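Oxidoreductase protein (Agrobacterium radiobacter, PDB 5UI9) binds NAD and a small dihydroxy acid and probably catalyses an NAD-dependent oxidation or reduction, as GFO/IDH/MocA-family oxidoreductases do. Local coordinates at residues M21-D26 and E293-I298; G14-N19 and H124-W129; K202-K207 and E211-I216. All blocks are in the same frame, centred on the assembly; numbering follows the deposited sequence.

Overall arrangement
Contacts 1 and 2 adjoin, their centres about 8 Å apart, and both draw on helix 17-26. Contact 1 sets that helix against helix 289-308 by plain apolar packing, partly buried, while contact 2 is wholly buried and gathers the turn leading into helix 17-26 and the loop after strand 121-124 around the pyrophosphate and nicotinamide of NAD. S294 and I298 of contact 1 lean on N126 and H124 of contact 2, so helix 289-308 backs the loop that holds the nicotinamide. Contact 3 lies about 31 Å from contact 1, centre to centre, in the C-terminal domain. Partly buried against the second subunit, it relies mainly on backbone and carboxylate hydrogen bonds, with little apolar packing.

Contact 1: residues M21-D26 and E293-I298; sequences MHAWKD and ESVLAI. With MG (magnesium ion), chain E.
A23 brings its helix so close to L296 that the two CA atoms lie 4.9 Å apart, and no hydrogen bond crosses between the segments. On this helix alanine contributes no more than a methyl to the interface: A23 CB meets V295 CG1 at 3.6 Å and lies 4.3 Å from L296 CB. V295 has CG1 anti to its backbone N (chi1 174°), which turns that methyl onto the alanine. The short segments approach to 8.8 Å between axes and cross at -51°, joining helix 17-26, the first helix of the NAD-binding Rossmann fold, to helix 289-308, far later in the chain. L296 sends its branched end along helix 17-26: CD1 rests 3.6 Å from A23 O and 3.7 Å from D26 CB. L296 and D26 meet nearly at right angles, so the leucine touches the aliphatic root of the aspartate, while D26 OD2 takes a hydrogen bond from W283 NE1. Leucine suits this margin because one methyl, CD1, can lie over both A23 O and D26 CB, while CD2 rests against D26. Away from the interface, W24 O binds the magnesium ion at 2.4 Å; the carbonyls of V27 and A30 and a water also coordinate it, gathering the helix end and the start of strand 30-36.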
loop_
_atom_site.group_PDB
_atom_site.type_symbol
_atom_site.label_atom_id
_atom_site.label_comp_id
_atom_site.label_asym_id
_atom_site.label_seq_id
_atom_site.Cartn_x
_atom_site.Cartn_y
_atom_site.Cartn_z
ATOM N N MET A 21 -22.004 -18.382 20.618
ATOM C CA MET A 21 -22.808 -19.465 21.202
ATOM C C MET A 21 -22.644 -20.805 20.483
ATOM O O MET A 21 -22.504 -21.843 21.140
ATOM C CB MET A 21 -24.297 -19.082 21.237
ATOM C CG MET A 21 -24.635 -17.963 22.214
ATOM S SD MET A 21 -24.327 -18.328 23.956
ATOM C CE MET A 21 -25.522 -19.645 24.235
ATOM N N HIS A 22 -22.666 -20.793 19.148
ATOM C CA HIS A 22 -22.374 -22.010 18.374
ATOM C C HIS A 22 -20.994 -22.534 18.740
ATOM O O HIS A 22 -20.833 -23.720 19.039
ATOM C CB HIS A 22 -22.405 -21.763 16.860
ATOM C CG HIS A 22 -23.779 -21.710 16.264
ATOM N ND1 HIS A 22 -24.655 -22.771 16.319
ATOM C CD2 HIS A 22 -24.405 -20.746 15.546
ATOM C CE1 HIS A 22 -25.773 -22.451 15.693
ATOM N NE2 HIS A 22 -25.647 -21.227 15.214
ATOM N N ALA A 23 -20.007 -21.640 18.729
ATOM C CA ALA A 23 -18.621 -22.020 19.026
ATOM C C ALA A 23 -18.434 -22.581 20.441
ATOM O O ALA A 23 -17.681 -23.535 20.625
ATOM C CB ALA A 23 -17.684 -20.846 18.798
ATOM N N TRP A 24 -19.114 -22.001 21.427
ATOM C CA TRP A 24 -19.016 -22.507 22.808
ATOM C C TRP A 24 -19.483 -23.957 22.941
ATOM O O TRP A 24 -18.947 -24.705 23.758
ATOM C CB TRP A 24 -19.779 -21.622 23.803
ATOM C CG TRP A 24 -19.081 -20.349 24.153
ATOM C CD1 TRP A 24 -19.571 -19.090 24.007
ATOM C CD2 TRP A 24 -17.778 -20.205 24.730
ATOM N NE1 TRP A 24 -18.656 -18.169 24.440
ATOM C CE2 TRP A 24 -17.545 -18.827 24.888
ATOM C CE3 TRP A 24 -16.780 -21.106 25.114
ATOM C CZ2 TRP A 24 -16.356 -18.327 25.410
ATOM C CZ3 TRP A 24 -15.603 -20.609 25.635
ATOM C CH2 TRP A 24 -15.399 -19.233 25.781
ATOM N N LYS A 25 -20.474 -24.346 22.144
ATOM C CA LYS A 25 -20.928 -25.737 22.091
ATOM C C LYS A 25 -19.793 -26.644 21.594
ATOM O O LYS A 25 -19.488 -27.644 22.240
ATOM C CB LYS A 25 -22.201 -25.847 21.231
ATOM C CG LYS A 25 -22.784 -27.250 21.083
ATOM C CD LYS A 25 -24.295 -27.305 21.332
ATOM C CE LYS A 25 -25.116 -26.340 20.476
ATOM N NZ LYS A 25 -24.847 -26.485 19.023
ATOM N N ASP A 26 -19.150 -26.257 20.489
ATOM C CA ASP A 26 -17.978 -26.975 19.947
ATOM C C ASP A 26 -16.736 -26.951 20.846
ATOM O O ASP A 26 -15.912 -27.842 20.748
ATOM C CB ASP A 26 -17.553 -26.404 18.579
ATOM C CG ASP A 26 -18.513 -26.750 17.445
ATOM O OD1 ASP A 26 -19.415 -27.601 17.609
ATOM O OD2 ASP A 26 -18.346 -26.149 16.357
ATOM N N GLU A 293 -14.809 -19.786 12.013
ATOM C CA GLU A 293 -13.765 -20.715 12.459
ATOM C C GLU A 293 -12.881 -20.079 13.529
ATOM O O GLU A 293 -12.548 -20.732 14.522
ATOM C CB GLU A 293 -12.873 -21.186 11.304
ATOM C CG GLU A 293 -11.868 -22.262 11.729
ATOM C CD GLU A 293 -10.934 -22.717 10.620
ATOM O OE1 GLU A 293 -10.754 -21.990 9.626
ATOM O OE2 GLU A 293 -10.373 -23.823 10.735
ATOM N N SER A 294 -12.490 -18.821 13.318
ATOM C CA SER A 294 -11.594 -18.139 14.252
ATOM C C SER A 294 -12.229 -17.887 15.629
ATOM O O SER A 294 -11.520 -17.771 16.621
ATOM C CB SER A 294 -11.074 -16.830 13.650
ATOM O OG SER A 294 -12.056 -15.813 13.650
ATOM N N VAL A 295 -13.559 -17.806 15.669
ATOM C CA VAL A 295 -14.313 -17.680 16.918
ATOM C C VAL A 295 -14.108 -18.939 17.761
ATOM O O VAL A 295 -13.858 -18.842 18.951
ATOM C CB VAL A 295 -15.832 -17.444 16.668
ATOM C CG1 VAL A 295 -16.619 -17.471 17.972
ATOM C CG2 VAL A 295 -16.082 -16.134 15.927
ATOM N N LEU A 296 -14.213 -20.110 17.141
ATOM C CA LEU A 296 -13.918 -21.370 17.832
ATOM C C LEU A 296 -12.462 -21.423 18.324
ATOM O O LEU A 296 -12.215 -21.782 19.481
ATOM C CB LEU A 296 -14.237 -22.583 16.948
ATOM C CG LEU A 296 -13.925 -23.970 17.531
ATOM C CD1 LEU A 296 -14.625 -24.175 18.867
ATOM C CD2 LEU A 296 -14.291 -25.075 16.554
ATOM N N ALA A 297 -11.524 -21.052 17.450
ATOM C CA ALA A 297 -10.089 -21.043 17.774
ATOM C C ALA A 297 -9.781 -20.189 19.002
ATOM O O ALA A 297 -9.120 -20.654 19.935
ATOM C CB ALA A 297 -9.265 -20.568 16.575
ATOM N N ILE A 298 -10.281 -18.953 19.016
ATOM C CA ILE A 298 -10.004 -18.047 20.133
ATOM C C ILE A 298 -10.721 -18.487 21.418
ATOM O O ILE A 298 -10.176 -18.320 22.502
ATOM C CB ILE A 298 -10.284 -16.555 19.792
ATOM C CG1 ILE A 298 -9.457 -15.639 20.702
ATOM C CG2 ILE A 298 -11.761 -16.220 19.881
ATOM C CD1 ILE A 298 -9.667 -14.161 20.465
HETATM MG MG MG E . -18.589 -26.805 24.755
HETATM O O HOH W 1 -18.818 -28.994 25.527
#

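Contact 2: residues G14-N19 and H124-W129; sequences GFFAVN and HENFRW. With NAD (nicotinamide-adenine-dinucleotide), chain C.
Van der Waals packing of the F16 ring joins the loop and the cofactor. Its CZ comes 3.8 Å from N126 ND2, and H124 NE2 lies near the plane of the phenyl ring at its edge. One face of F16 carries the nicotinamide, with NAD C4N 3.1 Å above the ring plane and displaced toward its rim; CD1 and CE1 of F16 are the atoms nearest to C4N. With CG anti to the backbone N (chi1 -161°), the ring extends from the turn to lie against the nicotinamide, a place where a flat apolar side chain fits well. Backbone hydrogen bonds hold the pyrophosphate: F15 N gives to NAD O2A at 3.0 Å and F16 N to NAD O2N at 2.9 Å, both nearly straight. This is the phosphate-binding turn of a Rossmann fold, between strand 6-11 and helix 17-26, where glycine, with no side chain, lets G14 CA pass 3.2 Å from NAD O5B. Hydrogen bonds between amides hold the nicotinamide end. NAD N7N donates to N126 OD1 at 3.1 Å (165°), and N126 ND2 returns a weak, strongly bent bond to NAD O7N. The same ND2 gives to H124 NE2 at 3.0 Å, close to the imidazole plane, so the histidine, which also borders the carboxamide, helps set the rotation of the asparagine amide.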
loop_
_atom_site.group_PDB
_atom_site.type_symbol
_atom_site.label_atom_id
_atom_site.label_comp_id
_atom_site.label_asym_id
_atom_site.label_seq_id
_atom_site.Cartn_x
_atom_site.Cartn_y
_atom_site.Cartn_z
ATOM N N GLY A 14 -26.708 -10.717 20.731
ATOM C CA GLY A 14 -26.975 -10.000 19.489
ATOM C C GLY A 14 -26.618 -10.773 18.243
ATOM O O GLY A 14 -26.545 -12.004 18.256
ATOM N N PHE A 15 -26.376 -10.026 17.169
ATOM C CA PHE A 15 -26.044 -10.578 15.858
ATOM C C PHE A 15 -24.837 -11.517 15.911
ATOM O O PHE A 15 -24.941 -12.695 15.551
ATOM C CB PHE A 15 -25.790 -9.424 14.877
ATOM C CG PHE A 15 -25.188 -9.846 13.561
ATOM C CD1 PHE A 15 -25.961 -10.495 12.601
ATOM C CD2 PHE A 15 -23.851 -9.574 13.271
ATOM C CE1 PHE A 15 -25.409 -10.865 11.374
ATOM C CE2 PHE A 15 -23.297 -9.943 12.050
ATOM C CZ PHE A 15 -24.075 -10.594 11.104
ATOM N N PHE A 16 -23.704 -11.000 16.378
ATOM C CA PHE A 16 -22.481 -11.791 16.384
ATOM C C PHE A 16 -22.412 -12.852 17.482
ATOM O O PHE A 16 -21.746 -13.874 17.303
ATOM C CB PHE A 16 -21.232 -10.908 16.437
ATOM C CG PHE A 16 -19.989 -11.627 15.989
ATOM C CD1 PHE A 16 -19.797 -11.927 14.641
ATOM C CD2 PHE A 16 -19.038 -12.049 16.909
ATOM C CE1 PHE A 16 -18.665 -12.600 14.219
ATOM C CE2 PHE A 16 -17.901 -12.731 16.491
ATOM C CZ PHE A 16 -17.708 -12.994 15.144
ATOM N N ALA A 17 -23.095 -12.624 18.599
ATOM C CA ALA A 17 -23.088 -13.587 19.717
ATOM C C ALA A 17 -23.628 -14.974 19.366
ATOM O O ALA A 17 -23.254 -15.947 20.006
ATOM C CB ALA A 17 -23.858 -13.031 20.904
ATOM N N VAL A 18 -24.498 -15.058 18.357
ATOM C CA VAL A 18 -24.998 -16.348 17.862
ATOM C C VAL A 18 -23.826 -17.233 17.414
ATOM O O VAL A 18 -23.839 -18.439 17.663
ATOM C CB VAL A 18 -26.031 -16.162 16.715
ATOM C CG1 VAL A 18 -26.430 -17.506 16.095
ATOM C CG2 VAL A 18 -27.268 -15.416 17.224
ATOM N N ASN A 19 -22.812 -16.626 16.782
ATOM C CA ASN A 19 -21.586 -17.342 16.393
ATOM C C ASN A 19 -20.796 -17.793 17.612
ATOM O O ASN A 19 -20.265 -18.894 17.627
ATOM C CB ASN A 19 -20.667 -16.487 15.515
ATOM C CG ASN A 19 -21.313 -16.080 14.212
ATOM O OD1 ASN A 19 -21.710 -16.923 13.412
ATOM N ND2 ASN A 19 -21.425 -14.775 13.995
ATOM N N HIS A 124 -11.777 -10.400 22.684
ATOM C CA HIS A 124 -12.142 -11.281 21.587
ATOM C C HIS A 124 -11.712 -10.567 20.296
ATOM O O HIS A 124 -12.490 -9.849 19.672
ATOM C CB HIS A 124 -13.637 -11.627 21.602
ATOM C CG HIS A 124 -14.021 -12.711 20.640
ATOM N ND1 HIS A 124 -14.644 -13.872 21.044
ATOM C CD2 HIS A 124 -13.881 -12.805 19.293
ATOM C CE1 HIS A 124 -14.873 -14.632 19.990
ATOM N NE2 HIS A 124 -14.411 -14.012 18.914
ATOM N N GLU A 125 -10.442 -10.751 19.949
ATOM C CA GLU A 125 -9.854 -10.203 18.741
ATOM C C GLU A 125 -9.455 -11.391 17.856
ATOM O O GLU A 125 -8.360 -11.948 18.006
ATOM C CB GLU A 125 -8.657 -9.323 19.127
ATOM C CG GLU A 125 -7.891 -8.711 17.967
ATOM C CD GLU A 125 -8.798 -8.146 16.885
ATOM O OE1 GLU A 125 -9.500 -7.145 17.148
ATOM O OE2 GLU A 125 -8.815 -8.730 15.783
ATOM N N ASN A 126 -10.360 -11.771 16.946
ATOM C CA ASN A 126 -10.305 -13.098 16.297
ATOM C C ASN A 126 -9.644 -13.150 14.909
ATOM O O ASN A 126 -9.422 -14.240 14.379
ATOM C CB ASN A 126 -11.699 -13.794 16.301
ATOM C CG ASN A 126 -12.798 -12.996 15.595
ATOM O OD1 ASN A 126 -12.548 -12.247 14.654
ATOM N ND2 ASN A 126 -14.035 -13.177 16.047
ATOM N N PHE A 127 -9.291 -11.998 14.340
ATOM C CA PHE A 127 -8.711 -11.960 12.979
ATOM C C PHE A 127 -7.344 -12.629 12.920
ATOM O O PHE A 127 -7.099 -13.429 12.025
ATOM C CB PHE A 127 -8.657 -10.533 12.420
ATOM C CG PHE A 127 -9.874 -10.152 11.628
ATOM C CD1 PHE A 127 -11.140 -10.269 12.179
ATOM C CD2 PHE A 127 -9.755 -9.665 10.324
ATOM C CE1 PHE A 127 -12.267 -9.927 11.448
ATOM C CE2 PHE A 127 -10.878 -9.308 9.593
ATOM C CZ PHE A 127 -12.135 -9.444 10.148
ATOM N N ARG A 128 -6.482 -12.361 13.904
ATOM C CA ARG A 128 -5.186 -13.058 13.994
ATOM C C ARG A 128 -5.315 -14.584 14.179
ATOM O O ARG A 128 -4.365 -15.320 13.907
ATOM C CB ARG A 128 -4.309 -12.471 15.106
ATOM C CG ARG A 128 -4.792 -12.758 16.532
ATOM C CD ARG A 128 -3.673 -12.605 17.540
ATOM N NE ARG A 128 -3.305 -11.207 17.740
ATOM C CZ ARG A 128 -2.393 -10.775 18.608
ATOM N NH1 ARG A 128 -1.728 -11.627 19.384
ATOM N NH2 ARG A 128 -2.154 -9.477 18.720
ATOM N N TRP A 129 -6.474 -15.040 14.654
ATOM C CA TRP A 129 -6.774 -16.472 14.800
ATOM C C TRP A 129 -7.351 -17.154 13.548
ATOM O O TRP A 129 -7.619 -18.352 13.579
ATOM C CB TRP A 129 -7.694 -16.697 16.017
ATOM C CG TRP A 129 -6.979 -16.519 17.303
ATOM C CD1 TRP A 129 -6.982 -15.415 18.109
ATOM C CD2 TRP A 129 -6.111 -17.473 17.925
ATOM N NE1 TRP A 129 -6.177 -15.632 19.201
ATOM C CE2 TRP A 129 -5.627 -16.885 19.113
ATOM C CE3 TRP A 129 -5.690 -18.768 17.586
ATOM C CZ2 TRP A 129 -4.748 -17.551 19.976
ATOM C CZ3 TRP A 129 -4.815 -19.437 18.445
ATOM C CH2 TRP A 129 -4.354 -18.824 19.627
HETATM P PA NAD C . -25.846 -6.160 18.358
HETATM O O1A NAD C . -26.422 -4.784 18.613
HETATM O O2A NAD C . -26.438 -7.042 17.293
HETATM O O5B NAD C . -25.859 -6.973 19.735
HETATM C C5B NAD C . -25.627 -6.362 20.998
HETATM C C4B NAD C . -26.606 -6.983 21.982
HETATM O O4B NAD C . -26.216 -6.628 23.304
HETATM C C3B NAD C . -28.029 -6.482 21.789
HETATM O O3B NAD C . -28.921 -7.603 21.711
HETATM C C2B NAD C . -28.312 -5.606 23.001
HETATM O O2B NAD C . -29.671 -5.712 23.428
HETATM C C1B NAD C . -27.349 -6.163 24.035
HETATM N N9A NAD C . -26.843 -5.236 25.075
HETATM C C8A NAD C . -26.288 -4.020 24.902
HETATM N N7A NAD C . -25.914 -3.502 26.101
HETATM C C5A NAD C . -26.214 -4.401 27.057
HETATM C C6A NAD C . -26.091 -4.505 28.536
HETATM N N6A NAD C . -25.551 -3.508 29.269
HETATM N N1A NAD C . -26.534 -5.638 29.130
HETATM C C2A NAD C . -27.083 -6.655 28.434
HETATM N N3A NAD C . -27.224 -6.624 27.095
HETATM C C4A NAD C . -26.817 -5.549 26.367
HETATM O O3 NAD C . -24.268 -5.997 18.099
HETATM P PN NAD C . -23.378 -7.059 17.270
HETATM O O1N NAD C . -23.467 -6.767 15.793
HETATM O O2N NAD C . -23.677 -8.453 17.761
HETATM O O5D NAD C . -21.929 -6.592 17.754
HETATM C C5D NAD C . -21.576 -6.686 19.128
HETATM C C4D NAD C . -20.074 -6.511 19.244
HETATM O O4D NAD C . -19.436 -7.553 18.500
HETATM C C3D NAD C . -19.606 -5.180 18.673
HETATM O O3D NAD C . -18.713 -4.542 19.592
HETATM C C2D NAD C . -18.907 -5.545 17.374
HETATM O O2D NAD C . -17.783 -4.712 17.087
HETATM C C1D NAD C . -18.465 -6.986 17.620
HETATM N N1N NAD C . -18.309 -7.826 16.418
HETATM C C2N NAD C . -17.194 -8.575 16.342
HETATM C C3N NAD C . -16.934 -9.408 15.265
HETATM C C7N NAD C . -15.659 -10.207 15.265
HETATM O O7N NAD C . -15.218 -10.624 16.334
HETATM N N7N NAD C . -15.023 -10.457 14.119
HETATM C C4N NAD C . -17.866 -9.462 14.228
HETATM C C5N NAD C . -19.024 -8.687 14.314
HETATM C C6N NAD C . -19.231 -7.876 15.430
#

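Contact 3: residues K202-K207 and E211-I216; sequences KRVNPK and EDVATI
This is a local contact across the loop joining two antiparallel strands, with one strand pair and a carboxylate-held turn, at the ends of two adjacent strands of the mixed sheet in the C-terminal domain, where the chain leaves strand 194-202 and returns as strand 213-220. K202 and V213 form an antiparallel hydrogen-bonded pair: K202 N donates to V213 O at 3.1 Å, and V213 N to K202 O at 3.2 Å. K202 O also accepts from D212 N at 3.1 Å, so D212 and V213 together face one residue, a classic beta bulge. The extra residue in the returning strand places D212 beside the departing loop, its CG between the backbone N and carbonyl carbon (chi1 58°). Both carboxylate oxygens then receive consecutive backbone amides on their syn sides: OD1 from V204 N at 2.8 Å, nearly straight at 170°, and OD2 from N205 N at 2.9 Å. Aspartate suits this place because a short, two-pronged acceptor can satisfy neighbouring N-H groups of a turn. A water links D212 OD2 to N205 ND2, while N205 OD1 accepts from K207 N at 2.9 Å in an Asx turn, the donor lying above the carbonyl plane. R203 NH1 donates to N205 O, adding a further tie within the loop. Apolar packing is slight: V204 CG2 touches V213 CG2 at 3.8 Å, and the aliphatic start of K202 runs beside V213. These three side chains pack toward the second subunit, whose F149 meets both valines and accepts a hydrogen bond from K202 NZ through its backbone O. E211 turns its carboxylate to Y330 OH and the backbone N atoms of F174, just before helix 175-191, and I176 in its first turn.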
loop_
_atom_site.group_PDB
_atom_site.type_symbol
_atom_site.label_atom_id
_atom_site.label_comp_id
_atom_site.label_asym_id
_atom_site.label_seq_id
_atom_site.Cartn_x
_atom_site.Cartn_y
_atom_site.Cartn_z
ATOM N N LYS A 202 -11.340 9.035 4.826
ATOM C CA LYS A 202 -12.413 9.740 4.144
ATOM C C LYS A 202 -13.709 8.938 4.159
ATOM O O LYS A 202 -13.714 7.742 4.485
ATOM C CB LYS A 202 -12.010 10.079 2.702
ATOM C CG LYS A 202 -11.700 8.888 1.815
ATOM C CD LYS A 202 -11.708 9.276 0.342
ATOM C CE LYS A 202 -10.572 10.224 -0.022
ATOM N NZ LYS A 202 -9.219 9.642 0.232
ATOM N N ARG A 203 -14.800 9.614 3.808
ATOM C CA ARG A 203 -16.107 8.982 3.652
ATOM C C ARG A 203 -16.508 9.025 2.189
ATOM O O ARG A 203 -16.653 10.098 1.632
ATOM C CB ARG A 203 -17.165 9.683 4.500
ATOM C CG ARG A 203 -18.520 8.991 4.468
ATOM C CD ARG A 203 -19.451 9.551 5.525
ATOM N NE ARG A 203 -19.715 10.978 5.347
ATOM C CZ ARG A 203 -20.599 11.505 4.500
ATOM N NH1 ARG A 203 -21.347 10.740 3.701
ATOM N NH2 ARG A 203 -20.733 12.822 4.450
ATOM N N VAL A 204 -16.670 7.853 1.579
ATOM C CA VAL A 204 -17.160 7.729 0.207
ATOM C C VAL A 204 -18.676 7.476 0.176
ATOM O O VAL A 204 -19.401 8.143 -0.557
ATOM C CB VAL A 204 -16.415 6.602 -0.544
ATOM C CG1 VAL A 204 -16.944 6.457 -1.975
ATOM C CG2 VAL A 204 -14.915 6.876 -0.538
ATOM N N ASN A 205 -19.139 6.511 0.969
ATOM C CA ASN A 205 -20.552 6.102 0.989
ATOM C C ASN A 205 -21.431 7.252 1.509
ATOM O O ASN A 205 -21.260 7.692 2.649
ATOM C CB ASN A 205 -20.712 4.850 1.870
ATOM C CG ASN A 205 -22.085 4.195 1.765
ATOM O OD1 ASN A 205 -23.078 4.815 1.389
ATOM N ND2 ASN A 205 -22.137 2.918 2.122
ATOM N N PRO A 206 -22.374 7.739 0.677
ATOM C CA PRO A 206 -23.246 8.836 1.130
ATOM C C PRO A 206 -24.302 8.450 2.184
ATOM O O PRO A 206 -24.844 9.337 2.824
ATOM C CB PRO A 206 -23.914 9.314 -0.167
ATOM C CG PRO A 206 -23.916 8.118 -1.055
ATOM C CD PRO A 206 -22.703 7.304 -0.695
ATOM N N LYS A 207 -24.568 7.153 2.374
ATOM C CA LYS A 207 -25.586 6.686 3.331
ATOM C C LYS A 207 -25.108 6.527 4.789
ATOM O O LYS A 207 -25.888 6.081 5.635
ATOM C CB LYS A 207 -26.173 5.346 2.853
ATOM C CG LYS A 207 -27.013 5.419 1.585
ATOM C CD LYS A 207 -27.143 4.043 0.926
ATOM C CE LYS A 207 -28.507 3.818 0.286
ATOM N NZ LYS A 207 -28.943 4.942 -0.588
ATOM N N GLU A 211 -16.218 7.475 8.602
ATOM C CA GLU A 211 -15.203 7.206 7.579
ATOM C C GLU A 211 -15.233 5.733 7.167
ATOM O O GLU A 211 -15.264 4.847 8.022
ATOM C CB GLU A 211 -13.798 7.656 8.050
ATOM C CG GLU A 211 -12.938 6.660 8.835
ATOM C CD GLU A 211 -13.500 6.240 10.187
ATOM O OE1 GLU A 211 -14.426 6.904 10.713
ATOM O OE2 GLU A 211 -13.010 5.228 10.736
ATOM N N ASP A 212 -15.247 5.477 5.859
ATOM C CA ASP A 212 -15.264 4.100 5.346
ATOM C C ASP A 212 -14.019 3.720 4.555
ATOM O O ASP A 212 -13.973 2.648 3.962
ATOM C CB ASP A 212 -16.539 3.817 4.537
ATOM C CG ASP A 212 -16.727 4.756 3.366
ATOM O OD1 ASP A 212 -15.933 5.700 3.208
ATOM O OD2 ASP A 212 -17.688 4.558 2.597
ATOM N N VAL A 213 -13.015 4.597 4.567
ATOM C CA VAL A 213 -11.745 4.352 3.919
ATOM C C VAL A 213 -10.671 4.911 4.839
ATOM O O VAL A 213 -10.806 6.030 5.332
ATOM C CB VAL A 213 -11.651 5.040 2.536
ATOM C CG1 VAL A 213 -10.322 4.698 1.863
ATOM C CG2 VAL A 213 -12.820 4.629 1.645
ATOM N N ALA A 214 -9.631 4.120 5.086
ATOM C CA ALA A 214 -8.520 4.532 5.934
ATOM C C ALA A 214 -7.228 3.925 5.415
ATOM O O ALA A 214 -7.179 2.737 5.080
ATOM C CB ALA A 214 -8.760 4.123 7.382
ATOM N N THR A 215 -6.192 4.757 5.355
ATOM C CA THR A 215 -4.879 4.348 4.892
ATOM C C THR A 215 -3.869 4.781 5.945
ATOM O O THR A 215 -3.812 5.957 6.304
ATOM C CB THR A 215 -4.571 4.989 3.528
ATOM O OG1 THR A 215 -5.626 4.670 2.614
ATOM C CG2 THR A 215 -3.272 4.476 2.964
ATOM N N ILE A 216 -3.089 3.821 6.435
ATOM C CA ILE A 216 -2.218 4.015 7.591
ATOM C C ILE A 216 -0.806 3.533 7.257
ATOM O O ILE A 216 -0.633 2.441 6.719
ATOM C CB ILE A 216 -2.750 3.244 8.826
ATOM C CG1 ILE A 216 -4.229 3.566 9.072
ATOM C CG2 ILE A 216 -1.916 3.564 10.068
ATOM C CD1 ILE A 216 -4.859 2.822 10.228
HETATM O O HOH W 2 -19.196 2.045 2.797
#